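Local atomic coordinates of putative transcriptional regulator (Streptomyces coelicolor, PDB entry 2ZB9), a protein that probably binds regulatory DNA through an N-terminal helix-turn-helix domain and controls transcription as a two-subunit member of the TetR family. Residues A[39-44]-A[69-74]; A[26-31]-A[61-66]; A[172-177]-A[191-196]. All coordinates share one frame; numbering follows the deposited sequence.

Contact 1: residues A[39-44]-A[69-74]; sequences EGTAQL and ALALDG
Leu44 and Ala71 meet where the loop leading into the helix-turn-helix of this TetR-type DNA-binding domain packs on helix 67-83, the helix that joins that domain to the rest of the chain. Every contact across the two segments is apolar. Leu44 does most of the work: CD2 rests on the helix backbone, 3.6 Å from Ala71 CA and equally far from Ala71 CB. With CG anti to the backbone N (chi1 -177°), the side chain swings toward the helix, and CD2 is the branch that lands on it; the small methyl of Ala71 lets it come so close. Beside it, Leu70 CD2 lies 4.1 Å from Leu44 CG, the two leucines crossing at a slant. The same pair also packs on Val32 of helix 20-39 and Val49 of helix 46-53, so branched aliphatic side chains suit the junction. Thr41 adds a looser touch, turning its methyl to the helix, with CG2 4.4 Å from Ala71 CB.

Polar bonds act within the loop. Just past helix 20-39, Gly40 turns to a positive phi of 92°, where a CB would jam against the preceding carbonyl. The turn that follows is held by Leu44 N bonding to Thr41 O at 3.0 Å. On its outer side, Gln43 NE2 donates to Glu39 OE1 over 3.1 Å, coming at the carboxylate oxygen almost in line with its C-O bond.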
loop_
_atom_site.group_PDB
_atom_site.type_symbol
_atom_site.label_atom_id
_atom_site.label_comp_id
_atom_site.label_asym_id
_atom_site.label_seq_id
_atom_site.Cartn_x
_atom_site.Cartn_y
_atom_site.Cartn_z
ATOM N N GLU A 39 -12.386 18.822 9.075
ATOM C CA GLU A 39 -12.345 18.355 10.454
ATOM C C GLU A 39 -11.886 16.916 10.695
ATOM O O GLU A 39 -11.630 16.537 11.838
ATOM C CB GLU A 39 -13.712 18.578 11.101
ATOM C CG GLU A 39 -14.032 20.053 11.299
ATOM C CD GLU A 39 -15.368 20.293 11.969
ATOM O OE1 GLU A 39 -15.670 19.609 12.970
ATOM O OE2 GLU A 39 -16.111 21.181 11.504
ATOM N N GLY A 40 -11.786 16.115 9.640
ATOM C CA GLY A 40 -11.344 14.742 9.818
ATOM C C GLY A 40 -12.459 13.734 10.025
ATOM O O GLY A 40 -13.596 14.087 10.332
ATOM N N THR A 41 -12.118 12.461 9.881
ATOM C CA THR A 41 -13.081 11.375 10.016
ATOM C C THR A 41 -13.714 11.209 11.394
ATOM O O THR A 41 -14.905 10.892 11.500
ATOM C CB THR A 41 -12.435 10.039 9.624
ATOM O OG1 THR A 41 -11.840 10.173 8.331
ATOM C CG2 THR A 41 -13.483 8.929 9.578
ATOM N N ALA A 42 -12.928 11.403 12.446
ATOM C CA ALA A 42 -13.445 11.245 13.801
ATOM C C ALA A 42 -14.582 12.233 14.078
ATOM O O ALA A 42 -15.498 11.939 14.845
ATOM C CB ALA A 42 -12.306 11.429 14.828
ATOM N N GLN A 43 -14.517 13.394 13.433
ATOM C CA GLN A 43 -15.523 14.436 13.601
ATOM C C GLN A 43 -16.799 14.196 12.802
ATOM O O GLN A 43 -17.836 14.803 13.084
ATOM C CB GLN A 43 -14.935 15.795 13.207
ATOM C CG GLN A 43 -13.931 16.364 14.199
ATOM C CD GLN A 43 -14.585 16.779 15.502
ATOM O OE1 GLN A 43 -14.685 15.989 16.451
ATOM N NE2 GLN A 43 -15.055 18.024 15.552
ATOM N N LEU A 44 -16.728 13.314 11.811
ATOM C CA LEU A 44 -17.888 13.029 10.982
ATOM C C LEU A 44 -18.941 12.192 11.702
ATOM O O LEU A 44 -18.647 11.108 12.209
ATOM C CB LEU A 44 -17.458 12.310 9.702
ATOM C CG LEU A 44 -18.560 12.002 8.685
ATOM C CD1 LEU A 44 -19.132 13.307 8.143
ATOM C CD2 LEU A 44 -17.990 11.156 7.543
ATOM N N ALA A 69 -19.046 3.949 5.388
ATOM C CA ALA A 69 -19.593 4.159 4.053
ATOM C C ALA A 69 -19.854 5.639 3.798
ATOM O O ALA A 69 -19.659 6.130 2.680
ATOM C CB ALA A 69 -20.886 3.373 3.885
ATOM N N LEU A 70 -20.296 6.346 4.833
ATOM C CA LEU A 70 -20.579 7.772 4.711
ATOM C C LEU A 70 -19.299 8.535 4.382
ATOM O O LEU A 70 -19.260 9.329 3.446
ATOM C CB LEU A 70 -21.181 8.313 6.010
ATOM C CG LEU A 70 -21.582 9.790 5.993
ATOM C CD1 LEU A 70 -22.727 10.004 5.012
ATOM C CD2 LEU A 70 -22.001 10.220 7.387
ATOM N N ALA A 71 -18.248 8.282 5.153
ATOM C CA ALA A 71 -16.974 8.948 4.933
ATOM C C ALA A 71 -16.371 8.625 3.566
ATOM O O ALA A 71 -15.967 9.537 2.844
ATOM C CB ALA A 71 -16.000 8.576 6.037
ATOM N N LEU A 72 -16.321 7.340 3.210
ATOM C CA LEU A 72 -15.743 6.914 1.929
ATOM C C LEU A 72 -16.459 7.484 0.712
ATOM O O LEU A 72 -15.819 7.936 -0.237
ATOM C CB LEU A 72 -15.729 5.381 1.806
ATOM C CG LEU A 72 -14.588 4.503 2.348
ATOM C CD1 LEU A 72 -13.237 5.135 2.016
ATOM C CD2 LEU A 72 -14.725 4.313 3.829
ATOM N N ASP A 73 -17.785 7.444 0.722
ATOM C CA ASP A 73 -18.554 7.962 -0.404
ATOM C C ASP A 73 -18.349 9.474 -0.504
ATOM O O ASP A 73 -18.167 10.014 -1.597
ATOM C CB ASP A 73 -20.036 7.634 -0.224
ATOM C CG ASP A 73 -20.802 7.605 -1.541
ATOM O OD1 ASP A 73 -20.186 7.778 -2.619
ATOM O OD2 ASP A 73 -22.033 7.396 -1.492
ATOM N N GLY A 74 -18.370 10.158 0.638
ATOM C CA GLY A 74 -18.158 11.597 0.618
ATOM C C GLY A 74 -16.750 11.916 0.135
ATOM O O GLY A 74 -16.535 12.858 -0.637
#

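Contact 2: residues A[26-31]-A[61-66]; sequences AEVLHA and YKWWPS
The indole of Trp64 reaches from the end of helix 57-63 to helix 20-39, where Val28 and Leu29 receive its six-membered ring. Its CG stands anti to the carbonyl carbon (chi1 -60°), and this sends the ring across to the neighbouring helix. Val28 and Trp64 run past one another in opposite directions, and Val28 CG1 sits 3.6 Å from both CZ3 and CH2 of Trp64. Leu29 CD1 meets the ring at Trp64 CZ2, 3.4 Å away, on the side near NE1 and away from the CZ3 that Val28 meets. Both methyls come in obliquely, neither squarely over the face nor at the edge.

Trp63 is turned quite differently. Val28 CG2 touches its edge near the ring plane, 4.4 Å from Trp63 CZ3, while Trp63 CB lies 3.6 Å above one face of the Trp64 ring. The two branches of Val28 thus serve two tryptophans, a task suited to a beta-branched residue.

These residues close the predicted helix-turn-helix, 45-64, against the first helix of the DNA-binding domain. Trp64 suits its buried place because it is large, flat and bears a single N-H, which Asp73 OD2 of helix 67-83 accepts; Arg25 forms a salt bridge with the same oxygen. The chemistry therefore implies an indole probably oriented both by apolar packing along its six-membered ring and by one hydrogen bond.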
loop_
_atom_site.group_PDB
_atom_site.type_symbol
_atom_site.label_atom_id
_atom_site.label_comp_id
_atom_site.label_asym_id
_atom_site.label_seq_id
_atom_site.Cartn_x
_atom_site.Cartn_y
_atom_site.Cartn_z
ATOM N N ALA A 26 -26.535 14.454 -3.575
ATOM C CA ALA A 26 -25.356 15.251 -3.928
ATOM C C ALA A 26 -25.063 16.318 -2.878
ATOM O O ALA A 26 -23.910 16.511 -2.491
ATOM C CB ALA A 26 -25.548 15.905 -5.295
ATOM N N GLU A 27 -26.105 17.012 -2.425
ATOM C CA GLU A 27 -25.941 18.045 -1.406
ATOM C C GLU A 27 -25.372 17.451 -0.126
ATOM O O GLU A 27 -24.484 18.034 0.506
ATOM C CB GLU A 27 -27.283 18.713 -1.092
ATOM C CG GLU A 27 -27.666 19.846 -2.029
ATOM C CD GLU A 27 -29.081 20.348 -1.794
ATOM O OE1 GLU A 27 -29.462 20.564 -0.619
ATOM O OE2 GLU A 27 -29.813 20.536 -2.790
ATOM N N VAL A 28 -25.896 16.295 0.267
ATOM C CA VAL A 28 -25.426 15.626 1.474
ATOM C C VAL A 28 -23.966 15.228 1.290
ATOM O O VAL A 28 -23.128 15.496 2.149
ATOM C CB VAL A 28 -26.267 14.365 1.774
ATOM C CG1 VAL A 28 -25.684 13.615 2.966
ATOM C CG2 VAL A 28 -27.705 14.761 2.050
ATOM N N LEU A 29 -23.670 14.593 0.161
ATOM C CA LEU A 29 -22.310 14.158 -0.147
ATOM C C LEU A 29 -21.367 15.367 -0.141
ATOM O O LEU A 29 -20.217 15.280 0.297
ATOM C CB LEU A 29 -22.305 13.459 -1.508
ATOM C CG LEU A 29 -21.734 12.040 -1.628
ATOM C CD1 LEU A 29 -21.962 11.241 -0.364
ATOM C CD2 LEU A 29 -22.375 11.362 -2.824
ATOM N N HIS A 30 -21.859 16.507 -0.613
ATOM C CA HIS A 30 -21.046 17.718 -0.616
ATOM C C HIS A 30 -20.771 18.131 0.829
ATOM O O HIS A 30 -19.652 18.515 1.174
ATOM C CB HIS A 30 -21.768 18.861 -1.330
ATOM C CG HIS A 30 -21.007 20.151 -1.303
ATOM N ND1 HIS A 30 -19.939 20.402 -2.135
ATOM C CD2 HIS A 30 -21.127 21.238 -0.505
ATOM C CE1 HIS A 30 -19.432 21.589 -1.852
ATOM N NE2 HIS A 30 -20.134 22.117 -0.866
ATOM N N ALA A 31 -21.795 18.052 1.675
ATOM C CA ALA A 31 -21.627 18.418 3.077
ATOM C C ALA A 31 -20.639 17.466 3.742
ATOM O O ALA A 31 -19.814 17.889 4.547
ATOM C CB ALA A 31 -22.968 18.375 3.807
ATOM N N TYR A 61 -29.332 7.267 6.968
ATOM C CA TYR A 61 -29.123 5.862 7.298
ATOM C C TYR A 61 -29.467 4.939 6.128
ATOM O O TYR A 61 -28.822 3.908 5.933
ATOM C CB TYR A 61 -29.958 5.491 8.528
ATOM C CG TYR A 61 -29.435 6.062 9.833
ATOM C CD1 TYR A 61 -30.299 6.320 10.898
ATOM C CD2 TYR A 61 -28.080 6.329 10.010
ATOM C CE1 TYR A 61 -29.826 6.835 12.107
ATOM C CE2 TYR A 61 -27.593 6.841 11.216
ATOM C CZ TYR A 61 -28.473 7.093 12.259
ATOM O OH TYR A 61 -28.001 7.606 13.450
ATOM N N LYS A 62 -30.471 5.312 5.345
ATOM C CA LYS A 62 -30.883 4.506 4.196
ATOM C C LYS A 62 -29.818 4.458 3.106
ATOM O O LYS A 62 -29.583 3.408 2.499
ATOM C CB LYS A 62 -32.168 5.059 3.575
ATOM C CG LYS A 62 -33.395 5.037 4.463
ATOM C CD LYS A 62 -34.581 5.583 3.681
ATOM C CE LYS A 62 -35.834 5.703 4.530
ATOM N NZ LYS A 62 -36.933 6.302 3.717
ATOM N N TRP A 63 -29.190 5.601 2.844
ATOM C CA TRP A 63 -28.166 5.679 1.808
ATOM C C TRP A 63 -26.782 5.225 2.260
ATOM O O TRP A 63 -26.002 4.715 1.458
ATOM C CB TRP A 63 -28.074 7.105 1.263
ATOM C CG TRP A 63 -29.292 7.551 0.530
ATOM C CD1 TRP A 63 -30.144 6.771 -0.196
ATOM C CD2 TRP A 63 -29.748 8.899 0.373
ATOM N NE1 TRP A 63 -31.100 7.549 -0.800
ATOM C CE2 TRP A 63 -30.882 8.861 -0.468
ATOM C CE3 TRP A 63 -29.307 10.138 0.859
ATOM C CZ2 TRP A 63 -31.583 10.013 -0.836
ATOM C CZ3 TRP A 63 -30.006 11.287 0.493
ATOM C CH2 TRP A 63 -31.131 11.214 -0.348
ATOM N N TRP A 64 -26.473 5.415 3.537
ATOM C CA TRP A 64 -25.174 5.011 4.064
ATOM C C TRP A 64 -25.374 4.232 5.352
ATOM O O TRP A 64 -25.579 4.808 6.420
ATOM C CB TRP A 64 -24.294 6.239 4.304
ATOM C CG TRP A 64 -24.060 7.011 3.049
ATOM C CD1 TRP A 64 -23.215 6.681 2.029
ATOM C CD2 TRP A 64 -24.747 8.195 2.631
ATOM N NE1 TRP A 64 -23.337 7.582 0.998
ATOM C CE2 TRP A 64 -24.276 8.524 1.340
ATOM C CE3 TRP A 64 -25.723 9.014 3.220
ATOM C CZ2 TRP A 64 -24.742 9.629 0.626
ATOM C CZ3 TRP A 64 -26.188 10.116 2.511
ATOM C CH2 TRP A 64 -25.699 10.412 1.228
ATOM N N PRO A 65 -25.301 2.898 5.263
ATOM C CA PRO A 65 -25.475 1.984 6.392
ATOM C C PRO A 65 -24.471 2.147 7.525
ATOM O O PRO A 65 -24.671 1.611 8.613
ATOM C CB PRO A 65 -25.396 0.613 5.729
ATOM C CG PRO A 65 -24.400 0.851 4.627
ATOM C CD PRO A 65 -24.906 2.158 4.053
ATOM N N SER A 66 -23.394 2.884 7.288
ATOM C CA SER A 66 -22.408 3.067 8.341
ATOM C C SER A 66 -21.592 4.335 8.186
ATOM O O SER A 66 -21.563 4.957 7.126
ATOM C CB SER A 66 -21.449 1.877 8.384
ATOM O OG SER A 66 -20.554 1.920 7.284
#

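Contact 3: residues A[172-177]-A[191-196]; sequences GAVYHR and TALVTN
Ala173 and Val174 receive Leu193 where helix 163-179 packs on helix 187-199, the last two helices of the all-helical C-terminal domain of this TetR-family protein. In this family such a helix pair commonly forms the dimer interface, and here too both segments meet the second subunit.

Gly172 opens the segment, and its O takes the helical bond from His176 N at 2.9 Å. Ala173 points toward helix 187-199, and its CB meets Leu193 CD2 at 3.7 Å. The small methyl suits the place, because here the two backbones come closest, with 8.0 Å between the CA atoms of Ala173 and Leu193. Val174 follows, crossing Leu193 at about a right angle. Its beta-branched apolar side chain is apt, for it also packs on Phe102 of helix 91-108, which the ring of Tyr175 meets edge-to-face.

His176 and Arg177 carry the polar chemistry, both reaching Asp168 of the second subunit: His176 ND1 by a hydrogen bond, Arg177 NH2 by a salt bridge. His176 also packs on Gly172 of the second subunit, where the bare glycine is consistent with so close an approach of the ring.

Leu193 thus answers two residues with a forked end. Its CG is anti to the carbonyl carbon (chi1 -68°), which directs the fork at helix 163-179; while CD2 takes the alanine, CD1 lies 3.6 Å from Val174 CG2.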
loop_
_atom_site.group_PDB
_atom_site.type_symbol
_atom_site.label_atom_id
_atom_site.label_comp_id
_atom_site.label_asym_id
_atom_site.label_seq_id
_atom_site.Cartn_x
_atom_site.Cartn_y
_atom_site.Cartn_z
ATOM N N GLY A 172 -0.185 2.363 -6.465
ATOM C CA GLY A 172 0.136 1.432 -5.396
ATOM C C GLY A 172 1.485 1.741 -4.765
ATOM O O GLY A 172 1.644 1.640 -3.547
ATOM N N ALA A 173 2.456 2.107 -5.601
ATOM C CA ALA A 173 3.807 2.455 -5.146
ATOM C C ALA A 173 3.757 3.678 -4.238
ATOM O O ALA A 173 4.497 3.762 -3.259
ATOM C CB ALA A 173 4.713 2.743 -6.349
ATOM N N VAL A 174 2.901 4.637 -4.583
ATOM C CA VAL A 174 2.746 5.854 -3.785
ATOM C C VAL A 174 2.094 5.502 -2.446
ATOM O O VAL A 174 2.568 5.917 -1.386
ATOM C CB VAL A 174 1.845 6.895 -4.500
ATOM C CG1 VAL A 174 1.702 8.150 -3.629
ATOM C CG2 VAL A 174 2.429 7.248 -5.861
ATOM N N TYR A 175 1.000 4.743 -2.500
ATOM C CA TYR A 175 0.313 4.332 -1.284
ATOM C C TYR A 175 1.299 3.627 -0.360
ATOM O O TYR A 175 1.313 3.860 0.849
ATOM C CB TYR A 175 -0.832 3.364 -1.605
ATOM C CG TYR A 175 -2.133 4.015 -2.031
ATOM C CD1 TYR A 175 -2.858 4.811 -1.150
ATOM C CD2 TYR A 175 -2.647 3.817 -3.314
ATOM C CE1 TYR A 175 -4.068 5.398 -1.533
ATOM C CE2 TYR A 175 -3.855 4.399 -3.710
ATOM C CZ TYR A 175 -4.558 5.190 -2.811
ATOM O OH TYR A 175 -5.743 5.781 -3.195
ATOM N N HIS A 176 2.132 2.767 -0.934
ATOM C CA HIS A 176 3.091 2.026 -0.128
ATOM C C HIS A 176 4.094 2.926 0.575
ATOM O O HIS A 176 4.361 2.759 1.769
ATOM C CB HIS A 176 3.830 1.001 -0.986
ATOM C CG HIS A 176 4.871 0.231 -0.239
ATOM N ND1 HIS A 176 6.220 0.458 -0.396
ATOM C CD2 HIS A 176 4.757 -0.757 0.682
ATOM C CE1 HIS A 176 6.894 -0.358 0.395
ATOM N NE2 HIS A 176 6.030 -1.105 1.058
ATOM N N ARG A 177 4.652 3.884 -0.150
ATOM C CA ARG A 177 5.616 4.775 0.473
ATOM C C ARG A 177 4.887 5.653 1.494
ATOM O O ARG A 177 5.479 6.082 2.484
ATOM C CB ARG A 177 6.338 5.619 -0.585
ATOM C CG ARG A 177 7.597 6.285 -0.064
ATOM C CD ARG A 177 8.434 6.950 -1.166
ATOM N NE ARG A 177 9.304 6.019 -1.890
ATOM C CZ ARG A 177 10.361 6.401 -2.608
ATOM N NH1 ARG A 177 10.672 7.687 -2.690
ATOM N NH2 ARG A 177 11.105 5.507 -3.247
ATOM N N THR A 191 7.783 11.447 -10.775
ATOM C CA THR A 191 8.319 11.436 -12.130
ATOM C C THR A 191 9.051 10.141 -12.451
ATOM O O THR A 191 8.915 9.615 -13.553
ATOM C CB THR A 191 9.271 12.630 -12.366
ATOM O OG1 THR A 191 8.571 13.850 -12.093
ATOM C CG2 THR A 191 9.743 12.659 -13.807
ATOM N N ALA A 192 9.810 9.624 -11.490
ATOM C CA ALA A 192 10.552 8.379 -11.689
ATOM C C ALA A 192 9.623 7.176 -11.870
ATOM O O ALA A 192 9.928 6.254 -12.629
ATOM C CB ALA A 192 11.504 8.136 -10.509
ATOM N N LEU A 193 8.493 7.182 -11.173
ATOM C CA LEU A 193 7.538 6.081 -11.282
ATOM C C LEU A 193 7.078 5.921 -12.724
ATOM O O LEU A 193 7.006 4.811 -13.238
ATOM C CB LEU A 193 6.311 6.330 -10.403
ATOM C CG LEU A 193 6.462 6.303 -8.881
ATOM C CD1 LEU A 193 5.097 6.630 -8.258
ATOM C CD2 LEU A 193 6.944 4.931 -8.416
ATOM N N VAL A 194 6.766 7.038 -13.372
ATOM C CA VAL A 194 6.294 7.016 -14.754
ATOM C C VAL A 194 7.397 6.718 -15.775
ATOM O O VAL A 194 7.206 5.905 -16.676
ATOM C CB VAL A 194 5.621 8.354 -15.118
ATOM C CG1 VAL A 194 5.126 8.326 -16.558
ATOM C CG2 VAL A 194 4.469 8.623 -14.163
ATOM N N THR A 195 8.553 7.360 -15.636
ATOM C CA THR A 195 9.629 7.123 -16.594
ATOM C C THR A 195 10.147 5.686 -16.527
ATOM O O THR A 195 10.425 5.082 -17.558
ATOM C CB THR A 195 10.812 8.108 -16.398
ATOM O OG1 THR A 195 11.489 7.816 -15.173
ATOM C CG2 THR A 195 10.306 9.541 -16.359
ATOM N N ASN A 196 10.277 5.139 -15.320
ATOM C CA ASN A 196 10.753 3.763 -15.165
ATOM C C ASN A 196 9.862 2.797 -15.921
ATOM O O ASN A 196 10.330 1.934 -16.660
ATOM C CB ASN A 196 10.762 3.342 -13.696
ATOM C CG ASN A 196 11.864 4.000 -12.904
ATOM O OD1 ASN A 196 12.841 4.490 -13.467
ATOM N ND2 ASN A 196 11.727 3.992 -11.582
#

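All three contacts are joined across their segments by apolar side chains alone, but they serve different parts of the fold. Contacts 1 and 2 each include one partly exposed member, Thr41 and Trp63, whereas every touching residue of contact 3 is buried. Contacts 1 and 2 belong to one DNA-binding core, their centres 10 Å apart and their segments alternating along the chain; Leu70 CD1 packs 3.6 Å from Trp64 CD2. Contact 1 is aliphatic, while contact 2 sets aliphatic methyls against two indoles. Contact 3 lies on the opposite side of the chain's centre, about 27 Å from contact 1 between centres, and it alone meets the second subunit, whose polar groups surround its small aliphatic core.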